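Local coordinates for protein hybrid kinase (Caulobacter vibrioides, PDB 6QRL) that probably acts as a sensor histidine kinase, whose pseudo-receiver domain, the part present here, binds cyclic di-GMP and so frees the enzyme from auto-inhibition, at residues A2-E5 against G6-V9; V18-A21 against T22-I26; E80-D83 against R84-R87; P100-A103 against A104-V107. One frame throughout, in Å; residues are numbered along the deposited sequence.

Contact 1: residues A2-E5 against G6-V9; sequences APLE and GRNV
Leu4 and Arg7 meet at the mouth of a tight turn, where their side chains cross at about a right angle. CD2 of Leu4 reaches CD of Arg7 at 4.1 Å, so the touch is between the end of one branch and the middle of the arginine chain. Arg7 leans back across the turn: its CD lies 3.7 Å from CA of Leu4, and its CB is 3.4 Å from the carbonyl oxygen of Leu4. A bend at chi2 (137°) turns the chain here, carrying the aliphatic part over the Leu4 backbone. Arg7 NE then passes obliquely by Pro3 O and Glu5 O, about 4.1 Å from each, too far for a hydrogen bond. Glu5 points its CB away from the following segment.

The backbone closes beneath these side chains. Arg7 N donates to Leu4 O at 2.9 Å, with the donor standing above the carbonyl plane, and Gly6 takes the left-handed conformation (phi 81°) at the third position of this turn. A turn earlier, Glu5 N bonds to Ala2 O at 3.1 Å. Leu4 is buried, and both it and Arg7 touch Leu111 of helix 103-111, so the double turn rests on that helix while Glu5, Gly6 and Arg7 are exposed. Backbone pairing with Arg32 of the neighbouring strand begins at Arg7, and the strand proper at Asn8. Two overlapping beta turns, type I from Ala2 to Glu5 and type II from Leu4 to Arg7, thus form the lead-in to the first strand of a receiver-like fold.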
loop_
_atom_site.group_PDB
_atom_site.type_symbol
_atom_site.label_atom_id
_atom_site.label_comp_id
_atom_site.label_asym_id
_atom_site.label_seq_id
_atom_site.Cartn_x
_atom_site.Cartn_y
_atom_site.Cartn_z
ATOM N N ALA A 2 -19.413 -0.973 -6.550
ATOM C CA ALA A 2 -18.038 -0.710 -7.055
ATOM C C ALA A 2 -17.456 0.501 -6.332
ATOM O O ALA A 2 -17.285 1.576 -6.925
ATOM C CB ALA A 2 -18.035 -0.500 -8.556
ATOM N N PRO A 3 -17.149 0.376 -5.022
ATOM C CA PRO A 3 -16.711 1.533 -4.236
ATOM C C PRO A 3 -15.336 2.080 -4.651
ATOM O O PRO A 3 -15.033 3.177 -4.284
ATOM C CB PRO A 3 -16.699 0.987 -2.798
ATOM C CG PRO A 3 -16.444 -0.516 -2.965
ATOM C CD PRO A 3 -17.212 -0.862 -4.222
ATOM N N LEU A 4 -14.538 1.314 -5.404
ATOM C CA LEU A 4 -13.206 1.771 -5.896
ATOM C C LEU A 4 -13.264 2.147 -7.384
ATOM O O LEU A 4 -12.163 2.259 -8.000
ATOM C CB LEU A 4 -12.163 0.670 -5.674
ATOM C CG LEU A 4 -11.803 0.348 -4.225
ATOM C CD1 LEU A 4 -10.611 -0.606 -4.178
ATOM C CD2 LEU A 4 -11.534 1.615 -3.420
ATOM N N GLU A 5 -14.450 2.330 -7.972
ATOM C CA GLU A 5 -14.545 2.757 -9.401
ATOM C C GLU A 5 -13.644 3.990 -9.625
ATOM O O GLU A 5 -13.789 4.969 -8.911
ATOM C CB GLU A 5 -16.004 2.983 -9.823
ATOM C CG GLU A 5 -16.183 3.478 -11.263
ATOM C CD GLU A 5 -15.674 2.608 -12.413
ATOM O OE1 GLU A 5 -15.217 1.451 -12.170
ATOM O OE2 GLU A 5 -15.738 3.087 -13.584
ATOM N N GLY A 6 -12.721 3.908 -10.583
ATOM C CA GLY A 6 -11.876 5.034 -11.020
ATOM C C GLY A 6 -10.699 5.251 -10.081
ATOM O O GLY A 6 -10.116 6.364 -10.144
ATOM N N ARG A 7 -10.404 4.293 -9.184
ATOM C CA ARG A 7 -9.250 4.415 -8.258
ATOM C C ARG A 7 -8.129 3.465 -8.690
ATOM O O ARG A 7 -8.435 2.320 -9.087
ATOM C CB ARG A 7 -9.719 4.223 -6.817
ATOM C CG ARG A 7 -10.465 5.449 -6.296
ATOM C CD ARG A 7 -11.716 5.134 -5.509
ATOM N NE ARG A 7 -12.566 6.295 -5.201
ATOM C CZ ARG A 7 -12.215 7.345 -4.448
ATOM N NH1 ARG A 7 -11.008 7.427 -3.906
ATOM N NH2 ARG A 7 -13.080 8.324 -4.235
ATOM N N ASN A 8 -6.888 3.946 -8.619
ATOM C CA ASN A 8 -5.664 3.160 -8.902
ATOM C C ASN A 8 -5.041 2.697 -7.582
ATOM O O ASN A 8 -4.899 3.509 -6.663
ATOM C CB ASN A 8 -4.703 3.971 -9.764
ATOM C CG ASN A 8 -5.280 4.286 -11.123
ATOM O OD1 ASN A 8 -5.833 3.409 -11.798
ATOM N ND2 ASN A 8 -5.127 5.533 -11.536
ATOM N N VAL A 9 -4.709 1.411 -7.491
ATOM C CA VAL A 9 -4.110 0.807 -6.266
ATOM C C VAL A 9 -2.981 -0.121 -6.703
ATOM O O VAL A 9 -3.274 -1.068 -7.476
ATOM C CB VAL A 9 -5.148 0.032 -5.438
ATOM C CG1 VAL A 9 -4.544 -0.403 -4.112
ATOM C CG2 VAL A 9 -6.455 0.801 -5.246
#

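Contact 2: residues V18-A21 against T22-I26; sequences VRAA and TARQI
Between Val18-Ala21 and Thr22-Ile26 the backbone is unbroken alpha helix, with the amides of Thr22, Ala23, Arg24 and Gln25 donating to the carbonyls of Val18, Arg19, Ala20 and Ala21 in turn, at 3.0 to 3.1 Å from N to O.

Thr22 adds a second bond to this pattern. Its OG1 donates to Val18 O at 2.7 Å, so the one oxygen is held by both OG1 and N of the same threonine, which approach from opposite faces of the carbonyl plane. The rotamer makes this possible: OG1 lies beside the backbone N (chi1 -49°), facing back down the helix, and CG2 is left to the apolar side. Val18 lies alongside Thr22 and points the same way, with its CG1 3.8 Å from OG1. Around the helix, Arg24 folds back over Ala20. Arg24 CG sits 3.2 Å from Ala20 O, and beyond a bend at chi3 (-127°) Arg24 NH2 comes within 4.0 Å of Ala20 CB. Gln25 instead runs extended, passing Ala21 O with CG at 3.4 Å, and its NE2 is hydrogen-bonded to Leu101 O in the loop ahead of helix 103-111; Gln25 also touches a bound cyclic di-GMP.

The helix is the crossover of the beta-alpha-beta unit formed with parallel strands 8-12 and 32-36. Thr22 packs on Ile11 and on Leu53 of strand 51-55, Ala23 and Ile26 on Ala33, and Val18 on Asp55, the predicted phosphorylation site, while Arg19 turns its guanidinium to Ser13 O in the loop just after strand 8-12.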
loop_
_atom_site.group_PDB
_atom_site.type_symbol
_atom_site.label_atom_id
_atom_site.label_comp_id
_atom_site.label_asym_id
_atom_site.label_seq_id
_atom_site.Cartn_x
_atom_site.Cartn_y
_atom_site.Cartn_z
ATOM N N VAL A 18 -0.012 -13.307 -2.614
ATOM C CA VAL A 18 -0.525 -12.019 -2.069
ATOM C C VAL A 18 -0.728 -11.046 -3.236
ATOM O O VAL A 18 -1.745 -10.331 -3.239
ATOM C CB VAL A 18 0.425 -11.439 -1.006
ATOM C CG1 VAL A 18 0.153 -9.971 -0.743
ATOM C CG2 VAL A 18 0.366 -12.265 0.264
ATOM N N ARG A 19 0.208 -10.956 -4.185
ATOM C CA ARG A 19 0.024 -9.974 -5.304
ATOM C C ARG A 19 -1.258 -10.339 -6.070
ATOM O O ARG A 19 -2.010 -9.449 -6.333
ATOM C CB ARG A 19 1.162 -9.947 -6.331
ATOM C CG ARG A 19 2.510 -9.477 -5.813
ATOM C CD ARG A 19 3.477 -9.220 -6.968
ATOM N NE ARG A 19 3.846 -10.439 -7.677
ATOM C CZ ARG A 19 4.844 -11.256 -7.365
ATOM N NH1 ARG A 19 5.610 -11.056 -6.299
ATOM N NH2 ARG A 19 5.038 -12.322 -8.118
ATOM N N ALA A 20 -1.473 -11.614 -6.421
ATOM C CA ALA A 20 -2.628 -12.056 -7.243
ATOM C C ALA A 20 -3.941 -11.896 -6.459
ATOM O O ALA A 20 -4.903 -11.367 -7.047
ATOM C CB ALA A 20 -2.434 -13.474 -7.716
ATOM N N ALA A 21 -3.974 -12.323 -5.190
ATOM C CA ALA A 21 -5.173 -12.225 -4.326
ATOM C C ALA A 21 -5.564 -10.765 -4.115
ATOM O O ALA A 21 -6.781 -10.479 -4.160
ATOM C CB ALA A 21 -4.972 -12.930 -3.003
ATOM N N THR A 22 -4.611 -9.899 -3.810
ATOM C CA THR A 22 -4.885 -8.467 -3.547
ATOM C C THR A 22 -5.334 -7.812 -4.857
ATOM O O THR A 22 -6.337 -7.085 -4.821
ATOM C CB THR A 22 -3.684 -7.760 -2.912
ATOM O OG1 THR A 22 -3.223 -8.542 -1.808
ATOM C CG2 THR A 22 -4.020 -6.367 -2.432
ATOM N N ALA A 23 -4.681 -8.099 -5.986
ATOM C CA ALA A 23 -5.120 -7.550 -7.298
ATOM C C ALA A 23 -6.570 -7.987 -7.596
ATOM O O ALA A 23 -7.385 -7.135 -8.036
ATOM C CB ALA A 23 -4.189 -7.953 -8.408
ATOM N N ARG A 24 -6.934 -9.244 -7.324
ATOM C CA ARG A 24 -8.328 -9.714 -7.570
ATOM C C ARG A 24 -9.314 -8.958 -6.657
ATOM O O ARG A 24 -10.390 -8.605 -7.156
ATOM C CB ARG A 24 -8.410 -11.240 -7.448
ATOM C CG ARG A 24 -7.677 -11.977 -8.567
ATOM C CD ARG A 24 -7.929 -13.487 -8.538
ATOM N NE ARG A 24 -6.734 -14.334 -8.526
ATOM C CZ ARG A 24 -6.258 -15.043 -9.561
ATOM N NH1 ARG A 24 -6.839 -15.000 -10.753
ATOM N NH2 ARG A 24 -5.180 -15.795 -9.394
ATOM N N GLN A 25 -8.954 -8.677 -5.390
ATOM C CA GLN A 25 -9.815 -7.913 -4.442
ATOM C C GLN A 25 -9.959 -6.473 -4.924
ATOM O O GLN A 25 -11.098 -5.979 -4.892
ATOM C CB GLN A 25 -9.268 -7.918 -3.018
ATOM C CG GLN A 25 -9.429 -9.276 -2.362
ATOM C CD GLN A 25 -8.845 -9.240 -0.984
ATOM O OE1 GLN A 25 -7.757 -8.700 -0.799
ATOM N NE2 GLN A 25 -9.596 -9.746 -0.011
ATOM N N ILE A 26 -8.872 -5.849 -5.406
ATOM C CA ILE A 26 -8.928 -4.441 -5.894
ATOM C C ILE A 26 -9.929 -4.391 -7.049
ATOM O O ILE A 26 -10.798 -3.529 -7.010
ATOM C CB ILE A 26 -7.535 -3.945 -6.299
ATOM C CG1 ILE A 26 -6.652 -3.708 -5.074
ATOM C CG2 ILE A 26 -7.623 -2.710 -7.179
ATOM C CD1 ILE A 26 -5.173 -3.707 -5.379
#

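Contact 3: residues E80-D83 against R84-R87; sequences EQRD and RIDR. With C2E (9,9'-[(2R,3R,3aS,5S,7aR,9R,10R,10aS,12S,14aR)-3,5,10,12-tetrahydroxy-5,12-dioxidooctahydro-2H,7H-difuro[3,2-d:3',2'-j][1,3,7,9,2,8]tetraoxadiphosphacyclododecine-2,9-diyl]bis(2-amino-1,9-dihydro-6H-purin-6-one)), chain C.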
loop_
_atom_site.group_PDB
_atom_site.type_symbol
_atom_site.label_atom_id
_atom_site.label_comp_id
_atom_site.label_asym_id
_atom_site.label_seq_id
_atom_site.Cartn_x
_atom_site.Cartn_y
_atom_site.Cartn_z
ATOM N N GLU A 80 0.589 -10.800 14.402
ATOM C CA GLU A 80 1.764 -10.798 15.323
ATOM C C GLU A 80 2.583 -9.509 15.143
ATOM O O GLU A 80 3.419 -9.242 16.003
ATOM C CB GLU A 80 2.681 -12.010 15.091
ATOM C CG GLU A 80 1.981 -13.372 15.183
ATOM C CD GLU A 80 1.217 -13.775 13.919
ATOM O OE1 GLU A 80 -0.035 -13.631 13.915
ATOM O OE2 GLU A 80 1.868 -14.234 12.924
ATOM N N GLN A 81 2.400 -8.752 14.063
ATOM C CA GLN A 81 3.242 -7.550 13.772
ATOM C C GLN A 81 2.496 -6.251 14.116
ATOM O O GLN A 81 2.975 -5.191 13.724
ATOM C CB GLN A 81 3.685 -7.497 12.306
ATOM C CG GLN A 81 4.612 -8.634 11.879
ATOM C CD GLN A 81 4.704 -8.760 10.369
ATOM O OE1 GLN A 81 3.786 -8.424 9.628
ATOM N NE2 GLN A 81 5.844 -9.225 9.882
ATOM N N ARG A 82 1.419 -6.314 14.906
ATOM C CA ARG A 82 0.655 -5.116 15.349
ATOM C C ARG A 82 1.524 -4.238 16.245
ATOM O O ARG A 82 1.290 -3.031 16.253
ATOM C CB ARG A 82 -0.645 -5.526 16.039
ATOM C CG ARG A 82 -1.645 -6.109 15.053
ATOM C CD ARG A 82 -2.713 -6.881 15.800
ATOM N NE ARG A 82 -3.888 -6.063 15.666
ATOM C CZ ARG A 82 -5.011 -6.445 15.081
ATOM N NH1 ARG A 82 -5.197 -7.689 14.662
ATOM N NH2 ARG A 82 -5.996 -5.577 14.991
ATOM N N ASP A 83 2.518 -4.806 16.923
ATOM C CA ASP A 83 3.458 -4.037 17.789
ATOM C C ASP A 83 4.206 -2.994 16.949
ATOM O O ASP A 83 4.704 -2.057 17.544
ATOM C CB ASP A 83 4.430 -4.943 18.561
ATOM C CG ASP A 83 5.266 -5.937 17.746
ATOM O OD1 ASP A 83 5.118 -6.014 16.510
ATOM O OD2 ASP A 83 6.058 -6.664 18.379
ATOM N N ARG A 84 4.241 -3.112 15.619
ATOM C CA ARG A 84 4.961 -2.158 14.738
ATOM C C ARG A 84 4.105 -0.961 14.330
ATOM O O ARG A 84 4.641 -0.057 13.675
ATOM C CB ARG A 84 5.419 -2.866 13.469
ATOM C CG ARG A 84 6.375 -4.019 13.733
ATOM C CD ARG A 84 6.907 -4.418 12.373
ATOM N NE ARG A 84 7.457 -5.758 12.420
ATOM C CZ ARG A 84 7.939 -6.410 11.359
ATOM N NH1 ARG A 84 8.418 -7.635 11.528
ATOM N NH2 ARG A 84 7.884 -5.872 10.145
ATOM N N ILE A 85 2.827 -0.927 14.669
ATOM C CA ILE A 85 1.910 0.125 14.138
ATOM C C ILE A 85 2.480 1.525 14.450
ATOM O O ILE A 85 2.589 2.319 13.515
ATOM C CB ILE A 85 0.476 -0.116 14.647
ATOM C CG1 ILE A 85 -0.137 -1.311 13.897
ATOM C CG2 ILE A 85 -0.368 1.141 14.529
ATOM C CD1 ILE A 85 -1.369 -1.926 14.559
ATOM N N ASP A 86 2.921 1.808 15.667
ATOM C CA ASP A 86 3.374 3.188 16.019
ATOM C C ASP A 86 4.588 3.579 15.162
ATOM O O ASP A 86 4.596 4.674 14.595
ATOM C CB ASP A 86 3.633 3.338 17.518
ATOM C CG ASP A 86 2.367 3.271 18.376
ATOM O OD1 ASP A 86 1.261 3.563 17.839
ATOM O OD2 ASP A 86 2.486 2.929 19.582
ATOM N N ARG A 87 5.572 2.706 15.018
ATOM C CA ARG A 87 6.771 2.966 14.197
ATOM C C ARG A 87 6.391 3.209 12.731
ATOM O O ARG A 87 6.964 4.106 12.109
ATOM C CB ARG A 87 7.702 1.760 14.290
ATOM C CG ARG A 87 8.959 1.908 13.447
ATOM C CD ARG A 87 9.885 0.718 13.648
ATOM N NE ARG A 87 11.107 0.912 12.869
ATOM C CZ ARG A 87 12.076 0.005 12.753
ATOM N NH1 ARG A 87 11.956 -1.183 13.331
ATOM N NH2 ARG A 87 13.140 0.277 12.014
HETATM P P1 C2E C . -8.166 -3.911 14.796
HETATM O O2P C2E C . -7.104 -4.141 13.745
HETATM O O1P C2E C . -7.760 -3.615 16.208
HETATM O "O5'" C2E C . -8.962 -2.611 14.303
HETATM C "C5'" C2E C . -9.867 -1.982 15.212
HETATM C "C4'" C2E C . -10.461 -0.801 14.506
HETATM O "O4'" C2E C . -9.442 0.193 14.289
HETATM C "C3'" C2E C . -10.991 -1.093 13.111
HETATM O "O3'" C2E C . -12.304 -1.652 13.291
HETATM C "C2'" C2E C . -10.923 0.293 12.433
HETATM O "O2'" C2E C . -12.183 0.931 12.405
HETATM C "C1'" C2E C . -9.903 1.065 13.280
HETATM N N9 C2E C . -8.703 1.524 12.579
HETATM C C8 C2E C . -8.006 2.673 12.867
HETATM N N7 C2E C . -6.920 2.809 12.143
HETATM C C5 C2E C . -6.883 1.673 11.348
HETATM C C6 C2E C . -5.941 1.275 10.371
HETATM O O6 C2E C . -4.899 1.839 10.034
HETATM N N1 C2E C . -6.274 0.044 9.806
HETATM C C2 C2E C . -7.383 -0.705 10.119
HETATM N N2 C2E C . -7.523 -1.868 9.462
HETATM N N3 C2E C . -8.278 -0.335 11.038
HETATM C C4 C2E C . -7.971 0.861 11.610
HETATM P P11 C2E C . -12.750 -2.768 12.228
HETATM O O21 C2E C . -12.336 -2.234 10.889
HETATM O O11 C2E C . -14.193 -3.098 12.479
HETATM O O5A C2E C . -11.896 -4.068 12.612
HETATM C C5A C2E C . -12.235 -4.885 13.772
HETATM C C4A C2E C . -11.253 -6.025 13.875
HETATM O O4A C2E C . -11.518 -6.986 12.824
HETATM C C3A C2E C . -9.782 -5.665 13.684
HETATM O O3A C2E C . -9.257 -5.104 14.896
HETATM C C2A C2E C . -9.193 -7.015 13.284
HETATM O O2A C2E C . -8.966 -7.963 14.296
HETATM C C1A C2E C . -10.304 -7.581 12.399
HETATM N N91 C2E C . -10.074 -7.246 11.006
HETATM C C81 C2E C . -10.429 -6.060 10.414
HETATM N N71 C2E C . -10.052 -5.973 9.160
HETATM C C51 C2E C . -9.403 -7.176 8.925
HETATM C C61 C2E C . -8.800 -7.646 7.738
HETATM O O61 C2E C . -8.654 -7.038 6.668
HETATM N N11 C2E C . -8.274 -8.929 7.919
HETATM C C21 C2E C . -8.334 -9.664 9.080
HETATM N N21 C2E C . -7.787 -10.890 9.021
HETATM N N31 C2E C . -8.878 -9.215 10.208
HETATM C C41 C2E C . -9.408 -7.977 10.054
HETATM O O HOH W 1 5.747 0.443 16.870
HETATM O O HOH W 2 2.581 -0.045 17.954
#
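Gln81 and Arg84 run side by side and point the same way, the glutamine lying over one face of the guanidinium. Gln81 CG stands 3.8 Å above that plane, displaced toward its rim, and the amide is turned 46° from it. NE2 of Gln81 and NH1 of Arg84 approach to 3.4 Å, but both are donors; Gln81 OE1 is taken by Thr78 N. Arg84 is extended from CG to NE beside the glutamine.

Asp83 also lies alongside Arg84, nearer the root of the side chain: with chi1 at 54° Asp83 OD1 comes to 3.6 Å from Arg84 CG, yet the charged groups do not meet. A bend at chi3 (109°) swings the Arg82 guanidinium edge-on to a phosphate of cyclic di-GMP, although the modelled separation is too short to be trusted in detail. Arg82 CB packs on Ile85 CD1 at 4.0 Å.

Underneath, Arg84 N bonds to Gln81 O at 3.1 Å and Ile85 N to Arg82 O at 3.0 Å, two consecutive turns of 3-10 type, while two waters link Asp83 O to the amides of Asp86 and Arg87. Chemically, the turn sends one arginine to the ligand's anionic phosphate, where opposite charge would probably strengthen binding.

Contact 4: residues P100-A103 against A104-V107; sequences PLRA and ASLV. With C2E (9,9'-[(2R,3R,3aS,5S,7aR,9R,10R,10aS,12S,14aR)-3,5,10,12-tetrahydroxy-5,12-dioxidooctahydro-2H,7H-difuro[3,2-d:3',2'-j][1,3,7,9,2,8]tetraoxadiphosphacyclododecine-2,9-diyl]bis(2-amino-1,9-dihydro-6H-purin-6-one)), chain C.
Arg102 lays its side chain over one guanine of cyclic di-GMP, C41 of the base standing 3.4 Å from the guanidinium plane and over its centre, while Ser105 takes the edge of the same base. With CG beside the backbone N (chi1 -75°) and the chain extended from there to NE, Arg102 CD passes C51 of the guanine at 3.5 Å. Arg102 N donates to O61 at 2.9 Å, and Ser105 OG to N71 at 2.8 Å, both on the Hoogsteen edge. On the Watson-Crick edge of the base, Pro100 O accepts from both N11 (3.0 Å) and N21 (3.1 Å).

These residues form the loop that follows the last strand, 95-98, of the receiver-like fold and opens helix 103-111, with Arg102 at the N-cap position and a cis peptide before Pro100. Arg102 O receives Leu106 N nearly along the C=O axis and, weakly, Ser105 N. On the buried side Leu101 and Leu106 cross obliquely, CD1 to CD1 at 4.0 Å, and Leu106 continues onto Thr22 and Gln25 of helix 16-28. A second cyclic di-GMP accepts hydrogen bonds from Arg102 NH2 and Ala103 N.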
loop_
_atom_site.group_PDB
_atom_site.type_symbol
_atom_site.label_atom_id
_atom_site.label_comp_id
_atom_site.label_asym_id
_atom_site.label_seq_id
_atom_site.Cartn_x
_atom_site.Cartn_y
_atom_site.Cartn_z
ATOM N N PRO A 100 -4.903 -12.400 6.690
ATOM C CA PRO A 100 -5.367 -12.260 5.304
ATOM C C PRO A 100 -6.382 -11.110 5.155
ATOM O O PRO A 100 -7.214 -11.003 6.027
ATOM C CB PRO A 100 -6.073 -13.619 5.063
ATOM C CG PRO A 100 -6.647 -13.997 6.441
ATOM C CD PRO A 100 -5.710 -13.373 7.467
ATOM N N LEU A 101 -6.306 -10.322 4.068
ATOM C CA LEU A 101 -7.082 -9.063 3.882
ATOM C C LEU A 101 -8.577 -9.346 3.695
ATOM O O LEU A 101 -8.957 -10.263 2.905
ATOM C CB LEU A 101 -6.596 -8.311 2.644
ATOM C CG LEU A 101 -5.125 -7.916 2.555
ATOM C CD1 LEU A 101 -4.953 -6.711 1.621
ATOM C CD2 LEU A 101 -4.516 -7.619 3.920
ATOM N N ARG A 102 -9.405 -8.530 4.323
ATOM C CA ARG A 102 -10.862 -8.440 4.059
ATOM C C ARG A 102 -11.093 -7.361 3.004
ATOM O O ARG A 102 -10.583 -6.243 3.194
ATOM C CB ARG A 102 -11.617 -8.052 5.331
ATOM C CG ARG A 102 -11.742 -9.191 6.326
ATOM C CD ARG A 102 -12.323 -8.666 7.618
ATOM N NE ARG A 102 -12.264 -9.689 8.644
ATOM C CZ ARG A 102 -12.585 -9.501 9.913
ATOM N NH1 ARG A 102 -13.024 -8.327 10.307
ATOM N NH2 ARG A 102 -12.521 -10.513 10.765
ATOM N N ALA A 103 -11.859 -7.667 1.961
ATOM C CA ALA A 103 -12.191 -6.707 0.884
ATOM C C ALA A 103 -12.656 -5.381 1.488
ATOM O O ALA A 103 -12.167 -4.341 1.061
ATOM C CB ALA A 103 -13.242 -7.284 -0.043
ATOM N N ALA A 104 -13.615 -5.410 2.420
ATOM C CA ALA A 104 -14.226 -4.187 3.000
ATOM C C ALA A 104 -13.152 -3.325 3.684
ATOM O O ALA A 104 -13.242 -2.098 3.614
ATOM C CB ALA A 104 -15.338 -4.548 3.965
ATOM N N SER A 105 -12.161 -3.955 4.319
ATOM C CA SER A 105 -11.082 -3.250 5.046
ATOM C C SER A 105 -10.147 -2.607 4.028
ATOM O O SER A 105 -9.734 -1.449 4.238
ATOM C CB SER A 105 -10.354 -4.166 5.976
ATOM O OG SER A 105 -11.169 -4.567 7.061
ATOM N N LEU A 106 -9.815 -3.348 2.969
ATOM C CA LEU A 106 -8.950 -2.839 1.875
ATOM C C LEU A 106 -9.602 -1.572 1.302
ATOM O O LEU A 106 -8.923 -0.531 1.215
ATOM C CB LEU A 106 -8.768 -3.929 0.812
ATOM C CG LEU A 106 -7.845 -3.550 -0.352
ATOM C CD1 LEU A 106 -7.243 -4.804 -0.994
ATOM C CD2 LEU A 106 -8.600 -2.722 -1.386
ATOM N N VAL A 107 -10.890 -1.653 0.977
ATOM C CA VAL A 107 -11.664 -0.514 0.407
ATOM C C VAL A 107 -11.598 0.699 1.353
ATOM O O VAL A 107 -11.289 1.799 0.888
ATOM C CB VAL A 107 -13.116 -0.950 0.122
ATOM C CG1 VAL A 107 -14.010 0.235 -0.179
ATOM C CG2 VAL A 107 -13.152 -1.974 -1.016
HETATM P P1 C2E C . -8.166 -3.911 14.796
HETATM O O2P C2E C . -7.104 -4.141 13.745
HETATM O O1P C2E C . -7.760 -3.615 16.208
HETATM O "O5'" C2E C . -8.962 -2.611 14.303
HETATM C "C5'" C2E C . -9.867 -1.982 15.212
HETATM C "C4'" C2E C . -10.461 -0.801 14.506
HETATM O "O4'" C2E C . -9.442 0.193 14.289
HETATM C "C3'" C2E C . -10.991 -1.093 13.111
HETATM O "O3'" C2E C . -12.304 -1.652 13.291
HETATM C "C2'" C2E C . -10.923 0.293 12.433
HETATM O "O2'" C2E C . -12.183 0.931 12.405
HETATM C "C1'" C2E C . -9.903 1.065 13.280
HETATM N N9 C2E C . -8.703 1.524 12.579
HETATM C C8 C2E C . -8.006 2.673 12.867
HETATM N N7 C2E C . -6.920 2.809 12.143
HETATM C C5 C2E C . -6.883 1.673 11.348
HETATM C C6 C2E C . -5.941 1.275 10.371
HETATM O O6 C2E C . -4.899 1.839 10.034
HETATM N N1 C2E C . -6.274 0.044 9.806
HETATM C C2 C2E C . -7.383 -0.705 10.119
HETATM N N2 C2E C . -7.523 -1.868 9.462
HETATM N N3 C2E C . -8.278 -0.335 11.038
HETATM C C4 C2E C . -7.971 0.861 11.610
HETATM P P11 C2E C . -12.750 -2.768 12.228
HETATM O O21 C2E C . -12.336 -2.234 10.889
HETATM O O11 C2E C . -14.193 -3.098 12.479
HETATM O O5A C2E C . -11.896 -4.068 12.612
HETATM C C5A C2E C . -12.235 -4.885 13.772
HETATM C C4A C2E C . -11.253 -6.025 13.875
HETATM O O4A C2E C . -11.518 -6.986 12.824
HETATM C C3A C2E C . -9.782 -5.665 13.684
HETATM O O3A C2E C . -9.257 -5.104 14.896
HETATM C C2A C2E C . -9.193 -7.015 13.284
HETATM O O2A C2E C . -8.966 -7.963 14.296
HETATM C C1A C2E C . -10.304 -7.581 12.399
HETATM N N91 C2E C . -10.074 -7.246 11.006
HETATM C C81 C2E C . -10.429 -6.060 10.414
HETATM N N71 C2E C . -10.052 -5.973 9.160
HETATM C C51 C2E C . -9.403 -7.176 8.925
HETATM C C61 C2E C . -8.800 -7.646 7.738
HETATM O O61 C2E C . -8.654 -7.038 6.668
HETATM N N11 C2E C . -8.274 -8.929 7.919
HETATM C C21 C2E C . -8.334 -9.664 9.080
HETATM N N21 C2E C . -7.787 -10.890 9.021
HETATM N N31 C2E C . -8.878 -9.215 10.208
HETATM C C41 C2E C . -9.408 -7.977 10.054
#

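Overall arrangement
Along the chain the contacts come in order 1 to 4, around one five-stranded parallel sheet. Contacts 1, 2 and 4 form a cluster, with centres 10 to 14 Å apart: Leu4 and Pro3 pack on Leu106 and Val107, Val9 meets Ile26, and Gln25 bridges helix 16-28 to the loop before helix 103-111. Contact 3 stands apart, across the chain's centre from contact 1 (centres about 28 Å apart). Contacts 3 and 4 do not touch, their nearest atoms being about 9 Å apart, but the same cyclic di-GMP spans them, phosphate near Arg82 and guanine at Arg102, so a single ligand connects the turn before helix 85-91 with the loop before helix 103-111.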